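PDB 2QZU: putative sulfatase yidJ from Bacteroides fragilis, which probably hydrolyses sulfate esters as a metal-dependent arylsulfatase. Local coordinates for residues A[128-133]-A[206-211]; A[210-215]-A[222-227]; A[292-297]-A[301-306]. All blocks are in the same frame, centred on the assembly; numbering follows the deposited sequence.

Overall arrangement
Helix 200-213 is common to contacts 1 and 2 and packs against helix 267-299 of contact 3. In contact 1 it lies on strand 126-130, in contact 2 on the adjoining strand 222-228, and these two contacts share Glu210 and Tyr211, their centres about 6 Å apart. Contact 3 closes the C-terminal end of helix 267-299; its centre is about 10 Å from that of contact 2 and about 14 Å from that of contact 1. Ile212 packs on Ile293 and Leu297, while Ser206 OG bonds to Arg292 NH2 at 2.7 Å. The probable active site is approached through contact 1, where Lys132 reaches Asp36 and Ser76, the latter a predicted 3-oxoalanine site, unmodified here.

Contact 1: residues A[128-133]-A[206-211]; sequences GYIGKW and SKAIEY
Strand 128-130, through Gly128 and Ile130, lies under helix 206-211 and runs almost antiparallel to it, with an angle of 165° between the short segments and 9.5 Å between their axes at closest approach. Ile130 carries the apolar part. Its CG1 branch sits beside the backbone N (chi1 -58°) and then extends, so that CD1 rises end-on against the helix backbone, 3.6 Å from Ala208 N. The same methyl meets Lys207 CB at 4.0 Å and Ala208 CB at 4.1 Å. Alanine suits this spot because its short side chain lets the isoleucine tip come down on the helix itself. Lys207 lends only the root of its side chain: the chain bends twice and leads away, bringing NZ to Glu210 OE1 at 2.9 Å in a salt bridge one turn further along the helix. Elsewhere, the phenol end of Tyr211 comes up to Gly128, with OH 3.6 Å from Gly128 N and no hydrogen bond between them; glycine fits because a CB there would run into Tyr211 CZ. This is the packing of a beta-alpha-beta crossover in an alkaline phosphatase-like fold: helix 200-213 covers strand 126-130 on the way from strand 168-172 to strand 222-228, with 126-130 lying between those two in the sheet. Tyr129 faces the other side of the sheet, where Trp133 CE3 lies 3.4 Å above its ring plane, toward the rim. Its OH donates to Lys132 O at 2.6 Å, bridging the corner at Gly131, whose phi of 118° is easily adopted by glycine. Beyond that corner, Lys132 NZ forms a salt bridge with Asp36 and a weak hydrogen bond with Ser76, the residue predicted to be converted to 3-oxoalanine.

Contact 2: residues A[210-215]-A[222-227]; sequences EYINGQ and FALVVS
The ring of Tyr211 meets Leu224 and Phe222 in two different ways. Leu224 CD1 lies over one face, 4.2 Å from the ring centroid, in a CH-pi contact, while its CB, CG and other methyl crowd round the CD2 side. Phe222 comes instead to the edge of the phenol, its CD2 3.9 Å from Tyr211 CE2 and close to the tyrosine plane. A second CH-pi contact belongs to Gln215, whose CG stands 3.9 Å from the centroid of the Phe222 ring, only 17° off the normal. Ile212 adds a looser touch, CG1 to Leu224 CD2 at 4.2 Å, the two chains crossing at about a right angle. Together these residues pack the end of helix 200-213 on the start of strand 222-228, the helix-to-strand half of a beta-alpha-beta crossover, joined by the brief link between Gln215 and Phe222. Leucine and phenylalanine alternate with Ala223, which points away from the helix, as expected along an extended strand. Behind this first shell, the Gln215 amide does the positioning. Its side chain folds back so that NE2 donates to Tyr211 O at 3.2 Å, with an N-H...O angle of 153° and the oxygen in the amide plane. The same nitrogen rests 3.7 Å above the centre of the Tyr211 ring, on the face opposite Leu224 CD1, so the phenol is held between an amide and a methyl. Gln215 OE1 turns toward Phe222 CB at 3.6 Å. Phe222 itself places CG between its backbone N and carbonyl carbon (chi1 71°), which swings the ring under the glutamine. Further out, His168 meets the Tyr211 ring, Val31 of the next strand touches Phe222, and Ile293 and Leu297 of helix 267-299 close over Ile212.

Contact 3: residues A[292-297]-A[301-306]; sequences RIIEAL and NLFDNT
Leu297 and Leu302 are joined by the 6-to-1 hydrogen bond of a Schellman motif, which ends helix 267-299 before strand 306-311: Leu302 N-H donates a hydrogen bond to Leu297 O at an N to O distance of 2.7 Å, with an N-H...O angle of 161°. Asn301 is the C-prime residue, and its positive phi, which asparagine tolerates well, reverses the chain. The Leu297 side chain then fills the inside of the bend. Its CB lies 4.0 Å from Phe303 CB. CG stands beside the backbone N (chi1 -72°) and splits the methyls between two neighbours: CD1 reaches the edge of the phenylalanine ring, 4.2 Å from Phe303 CD1, while CD2 rests 3.5 Å from the carbonyl oxygen of Leu302. One turn back, Ile294 CG2 approaches Phe303 CE1 at 4.0 Å. Large apolar residues suit these places, since beneath them Val308 of strand 306-311 touches Ile294, Leu297 and Phe303 alike. A type I turn from Phe303 to Thr306 leads into that strand. Thr306 OG1, at the end of the turn, reaches back to Leu302 O, just before it, donating at 2.6 Å from above the carbonyl plane, 43° out of it.

Contact 1: residues A[128-133]-A[206-211]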
ATOM      1  N   GLY A 128      27.219 -13.627  13.365  1.00  7.45           N
ATOM      2  CA  GLY A 128      25.877 -13.104  13.579  1.00  5.03           C
ATOM      3  C   GLY A 128      25.252 -12.517  12.319  1.00  8.62           C
ATOM      4  O   GLY A 128      25.940 -11.911  11.500  1.00  5.39           O
ATOM      5  N   TYR A 129      23.945 -12.703  12.159  1.00  6.42           N
ATOM      6  CA  TYR A 129      23.229 -12.176  11.003  1.00  5.43           C
ATOM      7  C   TYR A 129      21.907 -11.580  11.480  1.00  3.46           C
ATOM      8  O   TYR A 129      21.112 -12.254  12.130  1.00  4.39           O
ATOM      9  CB  TYR A 129      22.947 -13.287   9.983  1.00  3.20           C
ATOM     10  CG  TYR A 129      22.497 -12.768   8.624  1.00  4.73           C
ATOM     11  CD1 TYR A 129      23.378 -12.740   7.541  1.00  2.92           C
ATOM     12  CD2 TYR A 129      21.206 -12.275   8.431  1.00  2.07           C
ATOM     13  CE1 TYR A 129      22.990 -12.233   6.301  1.00  5.04           C
ATOM     14  CE2 TYR A 129      20.804 -11.761   7.188  1.00  2.07           C
ATOM     15  CZ  TYR A 129      21.705 -11.744   6.132  1.00  2.99           C
ATOM     16  OH  TYR A 129      21.337 -11.231   4.910  1.00  7.76           O
ATOM     17  N   ILE A 130      21.681 -10.311  11.161  1.00  6.97           N
ATOM     18  CA  ILE A 130      20.455  -9.632  11.563  1.00  4.59           C
ATOM     19  C   ILE A 130      19.807  -9.006  10.331  1.00  4.66           C
ATOM     20  O   ILE A 130      20.461  -8.272   9.594  1.00  4.95           O
ATOM     21  CB  ILE A 130      20.759  -8.500  12.582  1.00  4.36           C
ATOM     22  CG1 ILE A 130      21.475  -9.070  13.809  1.00  9.12           C
ATOM     23  CG2 ILE A 130      19.470  -7.802  12.993  1.00  9.77           C
ATOM     24  CD1 ILE A 130      22.013  -8.002  14.742  1.00  5.92           C
ATOM     25  N   GLY A 131      18.532  -9.302  10.096  1.00  4.58           N
ATOM     26  CA  GLY A 131      17.863  -8.699   8.956  1.00  3.52           C
ATOM     27  C   GLY A 131      17.360  -9.632   7.878  1.00  2.07           C
ATOM     28  O   GLY A 131      17.095 -10.809   8.123  1.00  6.81           O
ATOM     29  N   LYS A 132      17.240  -9.086   6.671  1.00  4.61           N
ATOM     30  CA  LYS A 132      16.744  -9.808   5.504  1.00  5.02           C
ATOM     31  C   LYS A 132      17.771 -10.773   4.919  1.00  5.17           C
ATOM     32  O   LYS A 132      18.908 -10.393   4.641  1.00  6.72           O
ATOM     33  CB  LYS A 132      16.316  -8.790   4.443  1.00  6.88           C
ATOM     34  CG  LYS A 132      15.802  -9.387   3.151  1.00  9.37           C
ATOM     35  CD  LYS A 132      15.420  -8.284   2.178  1.00  7.91           C
ATOM     36  CE  LYS A 132      15.034  -8.861   0.828  1.00  8.70           C
ATOM     37  NZ  LYS A 132      14.742  -7.786  -0.160  1.00  7.27           N
ATOM     38  N   TRP A 133      17.349 -12.022   4.728  1.00  4.02           N
ATOM     39  CA  TRP A 133      18.199 -13.087   4.182  1.00  3.76           C
ATOM     40  C   TRP A 133      17.820 -13.344   2.718  1.00  2.19           C
ATOM     41  O   TRP A 133      18.667 -13.315   1.821  1.00  7.90           O
ATOM     42  CB  TRP A 133      17.989 -14.355   5.023  1.00  5.01           C
ATOM     43  CG  TRP A 133      18.727 -15.586   4.582  1.00  6.48           C
ATOM     44  CD1 TRP A 133      18.176 -16.790   4.241  1.00  2.07           C
ATOM     45  CD2 TRP A 133      20.149 -15.761   4.513  1.00  5.35           C
ATOM     46  NE1 TRP A 133      19.168 -17.706   3.970  1.00  2.28           N
ATOM     47  CE2 TRP A 133      20.389 -17.100   4.131  1.00  4.91           C
ATOM     48  CE3 TRP A 133      21.244 -14.917   4.743  1.00  4.29           C
ATOM     49  CZ2 TRP A 133      21.681 -17.619   3.970  1.00  7.73           C
ATOM     50  CZ3 TRP A 133      22.537 -15.432   4.584  1.00  9.66           C
ATOM     51  CH2 TRP A 133      22.738 -16.773   4.200  1.00  6.10           C
ATOM     52  N   SER A 206      19.561  -1.736  17.048  1.00  4.72           N
ATOM     53  CA  SER A 206      19.589  -1.992  18.484  1.00  6.70           C
ATOM     54  C   SER A 206      20.125  -3.387  18.784  1.00  7.03           C
ATOM     55  O   SER A 206      20.894  -3.569  19.725  1.00 12.30           O
ATOM     56  CB  SER A 206      18.196  -1.838  19.095  1.00 10.16           C
ATOM     57  OG  SER A 206      17.807  -0.480  19.094  1.00 11.74           O
ATOM     58  N   LYS A 207      19.728  -4.372  17.980  1.00  8.29           N
ATOM     59  CA  LYS A 207      20.202  -5.736  18.192  1.00 10.18           C
ATOM     60  C   LYS A 207      21.674  -5.855  17.792  1.00  7.39           C
ATOM     61  O   LYS A 207      22.422  -6.637  18.378  1.00  6.00           O
ATOM     62  CB  LYS A 207      19.362  -6.736  17.390  1.00  7.58           C
ATOM     63  CG  LYS A 207      17.876  -6.742  17.746  1.00 10.65           C
ATOM     64  CD  LYS A 207      17.623  -6.989  19.234  1.00 22.16           C
ATOM     65  CE  LYS A 207      18.029  -8.393  19.662  1.00 28.60           C
ATOM     66  NZ  LYS A 207      17.705  -8.655  21.097  1.00 31.26           N
ATOM     67  N   ALA A 208      22.088  -5.082  16.790  1.00  8.07           N
ATOM     68  CA  ALA A 208      23.482  -5.105  16.349  1.00  7.80           C
ATOM     69  C   ALA A 208      24.361  -4.522  17.453  1.00 11.44           C
ATOM     70  O   ALA A 208      25.474  -4.987  17.682  1.00  8.46           O
ATOM     71  CB  ALA A 208      23.649  -4.297  15.066  1.00  8.01           C
ATOM     72  N   ILE A 209      23.847  -3.501  18.136  1.00  7.89           N
ATOM     73  CA  ILE A 209      24.577  -2.861  19.226  1.00  8.88           C
ATOM     74  C   ILE A 209      24.759  -3.849  20.377  1.00  7.51           C
ATOM     75  O   ILE A 209      25.843  -3.953  20.949  1.00  9.17           O
ATOM     76  CB  ILE A 209      23.835  -1.584  19.697  1.00 12.48           C
ATOM     77  CG1 ILE A 209      23.945  -0.514  18.604  1.00 11.26           C
ATOM     78  CG2 ILE A 209      24.416  -1.078  21.013  1.00  9.38           C
ATOM     79  CD1 ILE A 209      23.156   0.749  18.880  1.00 13.48           C
ATOM     80  N   GLU A 210      23.707  -4.588  20.713  1.00  7.14           N
ATOM     81  CA  GLU A 210      23.828  -5.570  21.782  1.00  8.21           C
ATOM     82  C   GLU A 210      24.878  -6.611  21.406  1.00  7.28           C
ATOM     83  O   GLU A 210      25.700  -7.001  22.240  1.00  8.93           O
ATOM     84  CB  GLU A 210      22.484  -6.251  22.043  1.00  8.08           C
ATOM     85  CG  GLU A 210      21.394  -5.269  22.432  1.00 16.00           C
ATOM     86  CD  GLU A 210      20.105  -5.952  22.833  1.00 27.38           C
ATOM     87  OE1 GLU A 210      19.738  -6.957  22.193  1.00 25.61           O
ATOM     88  OE2 GLU A 210      19.454  -5.471  23.784  1.00 34.70           O
ATOM     89  N   TYR A 211      24.860  -7.055  20.153  1.00  5.16           N
ATOM     90  CA  TYR A 211      25.831  -8.047  19.697  1.00  7.77           C
ATOM     91  C   TYR A 211      27.248  -7.490  19.827  1.00  7.63           C
ATOM     92  O   TYR A 211      28.145  -8.150  20.353  1.00  6.58           O
ATOM     93  CB  TYR A 211      25.576  -8.420  18.235  1.00  5.54           C
ATOM     94  CG  TYR A 211      26.442  -9.566  17.760  1.00  7.43           C
ATOM     95  CD1 TYR A 211      26.131 -10.881  18.094  1.00 14.58           C
ATOM     96  CD2 TYR A 211      27.579  -9.333  16.990  1.00  7.07           C
ATOM     97  CE1 TYR A 211      26.928 -11.940  17.671  1.00 10.69           C
ATOM     98  CE2 TYR A 211      28.387 -10.386  16.561  1.00 11.34           C
ATOM     99  CZ  TYR A 211      28.053 -11.685  16.906  1.00 15.01           C
ATOM    100  OH  TYR A 211      28.837 -12.735  16.484  1.00 16.59           O
TER

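Contact 2: residues A[210-215]-A[222-227]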
ATOM      1  N   GLU A 210      23.707  -4.588  20.713  1.00  7.14           N
ATOM      2  CA  GLU A 210      23.828  -5.570  21.782  1.00  8.21           C
ATOM      3  C   GLU A 210      24.878  -6.611  21.406  1.00  7.28           C
ATOM      4  O   GLU A 210      25.700  -7.001  22.240  1.00  8.93           O
ATOM      5  CB  GLU A 210      22.484  -6.251  22.043  1.00  8.08           C
ATOM      6  CG  GLU A 210      21.394  -5.269  22.432  1.00 16.00           C
ATOM      7  CD  GLU A 210      20.105  -5.952  22.833  1.00 27.38           C
ATOM      8  OE1 GLU A 210      19.738  -6.957  22.193  1.00 25.61           O
ATOM      9  OE2 GLU A 210      19.454  -5.471  23.784  1.00 34.70           O
ATOM     10  N   TYR A 211      24.860  -7.055  20.153  1.00  5.16           N
ATOM     11  CA  TYR A 211      25.831  -8.047  19.697  1.00  7.77           C
ATOM     12  C   TYR A 211      27.248  -7.490  19.827  1.00  7.63           C
ATOM     13  O   TYR A 211      28.145  -8.150  20.353  1.00  6.58           O
ATOM     14  CB  TYR A 211      25.576  -8.420  18.235  1.00  5.54           C
ATOM     15  CG  TYR A 211      26.442  -9.566  17.760  1.00  7.43           C
ATOM     16  CD1 TYR A 211      26.131 -10.881  18.094  1.00 14.58           C
ATOM     17  CD2 TYR A 211      27.579  -9.333  16.990  1.00  7.07           C
ATOM     18  CE1 TYR A 211      26.928 -11.940  17.671  1.00 10.69           C
ATOM     19  CE2 TYR A 211      28.387 -10.386  16.561  1.00 11.34           C
ATOM     20  CZ  TYR A 211      28.053 -11.685  16.906  1.00 15.01           C
ATOM     21  OH  TYR A 211      28.837 -12.735  16.484  1.00 16.59           O
ATOM     22  N   ILE A 212      27.437  -6.270  19.341  1.00  6.06           N
ATOM     23  CA  ILE A 212      28.735  -5.609  19.395  1.00  7.51           C
ATOM     24  C   ILE A 212      29.225  -5.410  20.832  1.00  7.18           C
ATOM     25  O   ILE A 212      30.405  -5.625  21.123  1.00  7.23           O
ATOM     26  CB  ILE A 212      28.678  -4.253  18.652  1.00  7.06           C
ATOM     27  CG1 ILE A 212      28.519  -4.515  17.148  1.00  6.40           C
ATOM     28  CG2 ILE A 212      29.931  -3.445  18.935  1.00  7.46           C
ATOM     29  CD1 ILE A 212      28.226  -3.278  16.313  1.00  5.53           C
ATOM     30  N   ASN A 213      28.327  -5.008  21.727  1.00  8.16           N
ATOM     31  CA  ASN A 213      28.694  -4.813  23.127  1.00 11.15           C
ATOM     32  C   ASN A 213      29.249  -6.123  23.688  1.00 13.69           C
ATOM     33  O   ASN A 213      30.200  -6.122  24.468  1.00 11.23           O
ATOM     34  CB  ASN A 213      27.474  -4.392  23.952  1.00  6.64           C
ATOM     35  CG  ASN A 213      27.034  -2.963  23.678  1.00  7.57           C
ATOM     36  OD1 ASN A 213      25.959  -2.541  24.112  1.00 16.33           O
ATOM     37  ND2 ASN A 213      27.859  -2.209  22.964  1.00  4.46           N
ATOM     38  N   GLY A 214      28.647  -7.234  23.272  1.00  8.77           N
ATOM     39  CA  GLY A 214      29.078  -8.537  23.742  1.00 11.60           C
ATOM     40  C   GLY A 214      30.419  -9.011  23.210  1.00 12.77           C
ATOM     41  O   GLY A 214      30.924 -10.042  23.649  1.00 14.73           O
ATOM     42  N   GLN A 215      30.999  -8.267  22.272  1.00 10.80           N
ATOM     43  CA  GLN A 215      32.285  -8.638  21.687  1.00  8.44           C
ATOM     44  C   GLN A 215      33.421  -7.793  22.263  1.00 12.78           C
ATOM     45  O   GLN A 215      34.577  -7.936  21.864  1.00 10.93           O
ATOM     46  CB  GLN A 215      32.262  -8.442  20.162  1.00 13.70           C
ATOM     47  CG  GLN A 215      31.080  -9.072  19.436  1.00 13.21           C
ATOM     48  CD  GLN A 215      30.935 -10.551  19.716  1.00 13.52           C
ATOM     49  OE1 GLN A 215      31.880 -11.321  19.554  1.00 14.49           O
ATOM     50  NE2 GLN A 215      29.743 -10.957  20.139  1.00 18.62           N
ATOM     51  N   PHE A 222      35.028 -11.540  15.329  1.00  8.03           N
ATOM     52  CA  PHE A 222      33.613 -11.703  15.023  1.00  5.32           C
ATOM     53  C   PHE A 222      33.273 -11.121  13.660  1.00  4.11           C
ATOM     54  O   PHE A 222      33.989 -10.266  13.129  1.00  5.28           O
ATOM     55  CB  PHE A 222      32.727 -11.038  16.091  1.00  6.24           C
ATOM     56  CG  PHE A 222      32.759  -9.530  16.071  1.00  7.57           C
ATOM     57  CD1 PHE A 222      33.742  -8.829  16.765  1.00  7.72           C
ATOM     58  CD2 PHE A 222      31.790  -8.810  15.374  1.00  8.95           C
ATOM     59  CE1 PHE A 222      33.759  -7.431  16.771  1.00 11.60           C
ATOM     60  CE2 PHE A 222      31.798  -7.412  15.373  1.00 11.85           C
ATOM     61  CZ  PHE A 222      32.784  -6.721  16.073  1.00 11.36           C
ATOM     62  N   ALA A 223      32.181 -11.620  13.091  1.00  4.70           N
ATOM     63  CA  ALA A 223      31.672 -11.149  11.812  1.00  6.65           C
ATOM     64  C   ALA A 223      30.179 -10.962  12.029  1.00  6.72           C
ATOM     65  O   ALA A 223      29.497 -11.870  12.506  1.00  6.81           O
ATOM     66  CB  ALA A 223      31.920 -12.183  10.708  1.00  5.58           C
ATOM     67  N   LEU A 224      29.677  -9.778  11.700  1.00  3.98           N
ATOM     68  CA  LEU A 224      28.259  -9.493  11.859  1.00  5.04           C
ATOM     69  C   LEU A 224      27.708  -8.866  10.592  1.00  3.04           C
ATOM     70  O   LEU A 224      28.310  -7.953  10.025  1.00  6.02           O
ATOM     71  CB  LEU A 224      28.026  -8.534  13.038  1.00  4.67           C
ATOM     72  CG  LEU A 224      26.602  -7.984  13.218  1.00  5.94           C
ATOM     73  CD1 LEU A 224      25.690  -9.085  13.736  1.00 11.10           C
ATOM     74  CD2 LEU A 224      26.608  -6.806  14.195  1.00  6.75           C
ATOM     75  N   VAL A 225      26.573  -9.376  10.136  1.00  3.59           N
ATOM     76  CA  VAL A 225      25.915  -8.817   8.967  1.00  4.69           C
ATOM     77  C   VAL A 225      24.639  -8.152   9.466  1.00  4.62           C
ATOM     78  O   VAL A 225      23.908  -8.727  10.274  1.00  7.10           O
ATOM     79  CB  VAL A 225      25.511  -9.900   7.933  1.00  5.01           C
ATOM     80  CG1 VAL A 225      24.680  -9.264   6.825  1.00  3.11           C
ATOM     81  CG2 VAL A 225      26.746 -10.568   7.352  1.00  9.57           C
ATOM     82  N   VAL A 226      24.391  -6.930   9.013  1.00  4.69           N
ATOM     83  CA  VAL A 226      23.175  -6.213   9.369  1.00  4.35           C
ATOM     84  C   VAL A 226      22.560  -5.883   8.009  1.00  5.64           C
ATOM     85  O   VAL A 226      23.067  -5.035   7.279  1.00  3.99           O
ATOM     86  CB  VAL A 226      23.473  -4.916  10.156  1.00  5.09           C
ATOM     87  CG1 VAL A 226      22.172  -4.230  10.534  1.00  8.49           C
ATOM     88  CG2 VAL A 226      24.272  -5.243  11.411  1.00  3.40           C
ATOM     89  N   SER A 227      21.482  -6.586   7.676  1.00  5.60           N
ATOM     90  CA  SER A 227      20.796  -6.439   6.397  1.00  6.86           C
ATOM     91  C   SER A 227      19.462  -5.712   6.565  1.00  5.86           C
ATOM     92  O   SER A 227      18.444  -6.326   6.892  1.00  5.58           O
ATOM     93  CB  SER A 227      20.578  -7.832   5.796  1.00  4.96           C
ATOM     94  OG  SER A 227      19.908  -7.775   4.551  1.00  7.45           O
TER

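Contact 3: residues A[292-297]-A[301-306]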
ATOM      1  N   ARG A 292      24.402   4.693  14.574  1.00  9.53           N
ATOM      2  CA  ARG A 292      24.301   4.081  15.897  1.00  9.18           C
ATOM      3  C   ARG A 292      25.238   2.876  16.003  1.00 11.81           C
ATOM      4  O   ARG A 292      25.892   2.668  17.028  1.00  7.04           O
ATOM      5  CB  ARG A 292      22.864   3.631  16.159  1.00  9.64           C
ATOM      6  CG  ARG A 292      21.846   4.757  16.236  1.00 12.11           C
ATOM      7  CD  ARG A 292      20.451   4.172  16.410  1.00 14.17           C
ATOM      8  NE  ARG A 292      20.358   3.345  17.609  1.00 10.60           N
ATOM      9  CZ  ARG A 292      19.436   2.403  17.802  1.00 11.79           C
ATOM     10  NH1 ARG A 292      18.526   2.160  16.867  1.00 13.24           N
ATOM     11  NH2 ARG A 292      19.416   1.713  18.934  1.00 13.29           N
ATOM     12  N   ILE A 293      25.300   2.078  14.940  1.00  7.78           N
ATOM     13  CA  ILE A 293      26.167   0.899  14.927  1.00  7.98           C
ATOM     14  C   ILE A 293      27.638   1.301  14.976  1.00  8.82           C
ATOM     15  O   ILE A 293      28.429   0.721  15.728  1.00  8.38           O
ATOM     16  CB  ILE A 293      25.905   0.037  13.669  1.00 10.29           C
ATOM     17  CG1 ILE A 293      24.457  -0.467  13.683  1.00  6.85           C
ATOM     18  CG2 ILE A 293      26.881  -1.145  13.622  1.00  7.02           C
ATOM     19  CD1 ILE A 293      24.030  -1.163  12.390  1.00  6.07           C
ATOM     20  N   ILE A 294      28.008   2.300  14.180  1.00  7.86           N
ATOM     21  CA  ILE A 294      29.386   2.769  14.155  1.00  9.92           C
ATOM     22  C   ILE A 294      29.777   3.277  15.539  1.00 10.85           C
ATOM     23  O   ILE A 294      30.873   2.996  16.025  1.00  8.88           O
ATOM     24  CB  ILE A 294      29.571   3.914  13.135  1.00  7.95           C
ATOM     25  CG1 ILE A 294      29.256   3.413  11.724  1.00  8.28           C
ATOM     26  CG2 ILE A 294      30.995   4.453  13.206  1.00 17.57           C
ATOM     27  CD1 ILE A 294      30.039   2.188  11.309  1.00  9.95           C
ATOM     28  N   GLU A 295      28.871   4.013  16.176  1.00 11.20           N
ATOM     29  CA  GLU A 295      29.136   4.554  17.506  1.00 17.08           C
ATOM     30  C   GLU A 295      29.384   3.437  18.515  1.00 14.27           C
ATOM     31  O   GLU A 295      30.229   3.571  19.399  1.00 13.62           O
ATOM     32  CB  GLU A 295      27.964   5.422  17.977  1.00 15.07           C
ATOM     33  CG  GLU A 295      28.211   6.115  19.306  1.00 27.83           C
ATOM     34  CD  GLU A 295      27.055   7.005  19.726  1.00 34.62           C
ATOM     35  OE1 GLU A 295      26.700   7.922  18.955  1.00 59.96           O
ATOM     36  OE2 GLU A 295      26.505   6.790  20.827  1.00 55.24           O
ATOM     37  N   ALA A 296      28.647   2.338  18.381  1.00 10.53           N
ATOM     38  CA  ALA A 296      28.812   1.202  19.282  1.00 10.87           C
ATOM     39  C   ALA A 296      30.199   0.602  19.082  1.00  7.41           C
ATOM     40  O   ALA A 296      30.869   0.224  20.047  1.00  8.88           O
ATOM     41  CB  ALA A 296      27.739   0.151  19.015  1.00  8.55           C
ATOM     42  N   LEU A 297      30.631   0.517  17.826  1.00  9.97           N
ATOM     43  CA  LEU A 297      31.953  -0.017  17.520  1.00  8.48           C
ATOM     44  C   LEU A 297      33.030   0.860  18.161  1.00 12.00           C
ATOM     45  O   LEU A 297      33.954   0.351  18.789  1.00 14.03           O
ATOM     46  CB  LEU A 297      32.170  -0.080  16.002  1.00  5.69           C
ATOM     47  CG  LEU A 297      31.386  -1.163  15.254  1.00  4.33           C
ATOM     48  CD1 LEU A 297      31.613  -1.007  13.756  1.00 10.20           C
ATOM     49  CD2 LEU A 297      31.840  -2.552  15.725  1.00  7.23           C
ATOM     50  N   ASN A 301      35.806   0.165  21.343  1.00  8.17           N
ATOM     51  CA  ASN A 301      37.165   0.081  20.799  1.00  8.47           C
ATOM     52  C   ASN A 301      37.258  -1.055  19.781  1.00  9.16           C
ATOM     53  O   ASN A 301      38.272  -1.760  19.698  1.00  9.11           O
ATOM     54  CB  ASN A 301      38.176  -0.142  21.927  1.00 16.57           C
ATOM     55  CG  ASN A 301      38.408   1.109  22.754  1.00 17.92           C
ATOM     56  OD1 ASN A 301      39.030   1.062  23.815  1.00 27.56           O
ATOM     57  ND2 ASN A 301      37.915   2.240  22.264  1.00 23.18           N
ATOM     58  N   LEU A 302      36.185  -1.219  19.013  1.00  8.38           N
ATOM     59  CA  LEU A 302      36.096  -2.262  17.998  1.00 11.56           C
ATOM     60  C   LEU A 302      35.911  -1.674  16.603  1.00 12.33           C
ATOM     61  O   LEU A 302      35.374  -2.338  15.718  1.00 13.60           O
ATOM     62  CB  LEU A 302      34.915  -3.188  18.300  1.00  7.80           C
ATOM     63  CG  LEU A 302      34.923  -3.997  19.599  1.00  7.12           C
ATOM     64  CD1 LEU A 302      33.581  -4.712  19.781  1.00  8.62           C
ATOM     65  CD2 LEU A 302      36.067  -4.996  19.555  1.00 10.53           C
ATOM     66  N   PHE A 303      36.337  -0.430  16.408  1.00 12.32           N
ATOM     67  CA  PHE A 303      36.188   0.210  15.107  1.00  8.26           C
ATOM     68  C   PHE A 303      37.482   0.180  14.302  1.00 11.53           C
ATOM     69  O   PHE A 303      37.470  -0.113  13.106  1.00  8.13           O
ATOM     70  CB  PHE A 303      35.730   1.667  15.266  1.00  9.39           C
ATOM     71  CG  PHE A 303      35.501   2.378  13.954  1.00 10.84           C
ATOM     72  CD1 PHE A 303      34.459   1.996  13.113  1.00 12.48           C
ATOM     73  CD2 PHE A 303      36.338   3.417  13.552  1.00 12.05           C
ATOM     74  CE1 PHE A 303      34.256   2.635  11.891  1.00 11.79           C
ATOM     75  CE2 PHE A 303      36.145   4.064  12.328  1.00 10.12           C
ATOM     76  CZ  PHE A 303      35.098   3.672  11.497  1.00 14.30           C
ATOM     77  N   ASP A 304      38.598   0.472  14.960  1.00 11.41           N
ATOM     78  CA  ASP A 304      39.884   0.507  14.275  1.00  9.86           C
ATOM     79  C   ASP A 304      40.333  -0.797  13.636  1.00  8.10           C
ATOM     80  O   ASP A 304      40.912  -0.779  12.547  1.00  7.17           O
ATOM     81  CB  ASP A 304      40.988   0.996  15.217  1.00  8.47           C
ATOM     82  CG  ASP A 304      40.799   2.433  15.638  1.00 21.17           C
ATOM     83  OD1 ASP A 304      40.041   3.161  14.960  1.00 20.64           O
ATOM     84  OD2 ASP A 304      41.423   2.837  16.641  1.00 27.99           O
ATOM     85  N   ASN A 305      40.110  -1.927  14.303  1.00  7.83           N
ATOM     86  CA  ASN A 305      40.542  -3.187  13.709  1.00 12.85           C
ATOM     87  C   ASN A 305      39.382  -4.032  13.240  1.00  9.81           C
ATOM     88  O   ASN A 305      39.352  -5.250  13.430  1.00 11.58           O
ATOM     89  CB  ASN A 305      41.411  -4.003  14.667  1.00 13.62           C
ATOM     90  CG  ASN A 305      42.161  -5.111  13.946  1.00 24.79           C
ATOM     91  OD1 ASN A 305      42.763  -4.875  12.891  1.00 22.74           O
ATOM     92  ND2 ASN A 305      42.131  -6.317  14.503  1.00 24.34           N
ATOM     93  N   THR A 306      38.417  -3.355  12.630  1.00 10.94           N
ATOM     94  CA  THR A 306      37.239  -4.004  12.088  1.00  7.55           C
ATOM     95  C   THR A 306      37.018  -3.442  10.699  1.00  8.15           C
ATOM     96  O   THR A 306      37.138  -2.237  10.482  1.00  9.87           O
ATOM     97  CB  THR A 306      35.981  -3.700  12.924  1.00  7.59           C
ATOM     98  OG1 THR A 306      36.102  -4.303  14.216  1.00 11.58           O
ATOM     99  CG2 THR A 306      34.729  -4.236  12.222  1.00  5.49           C
TER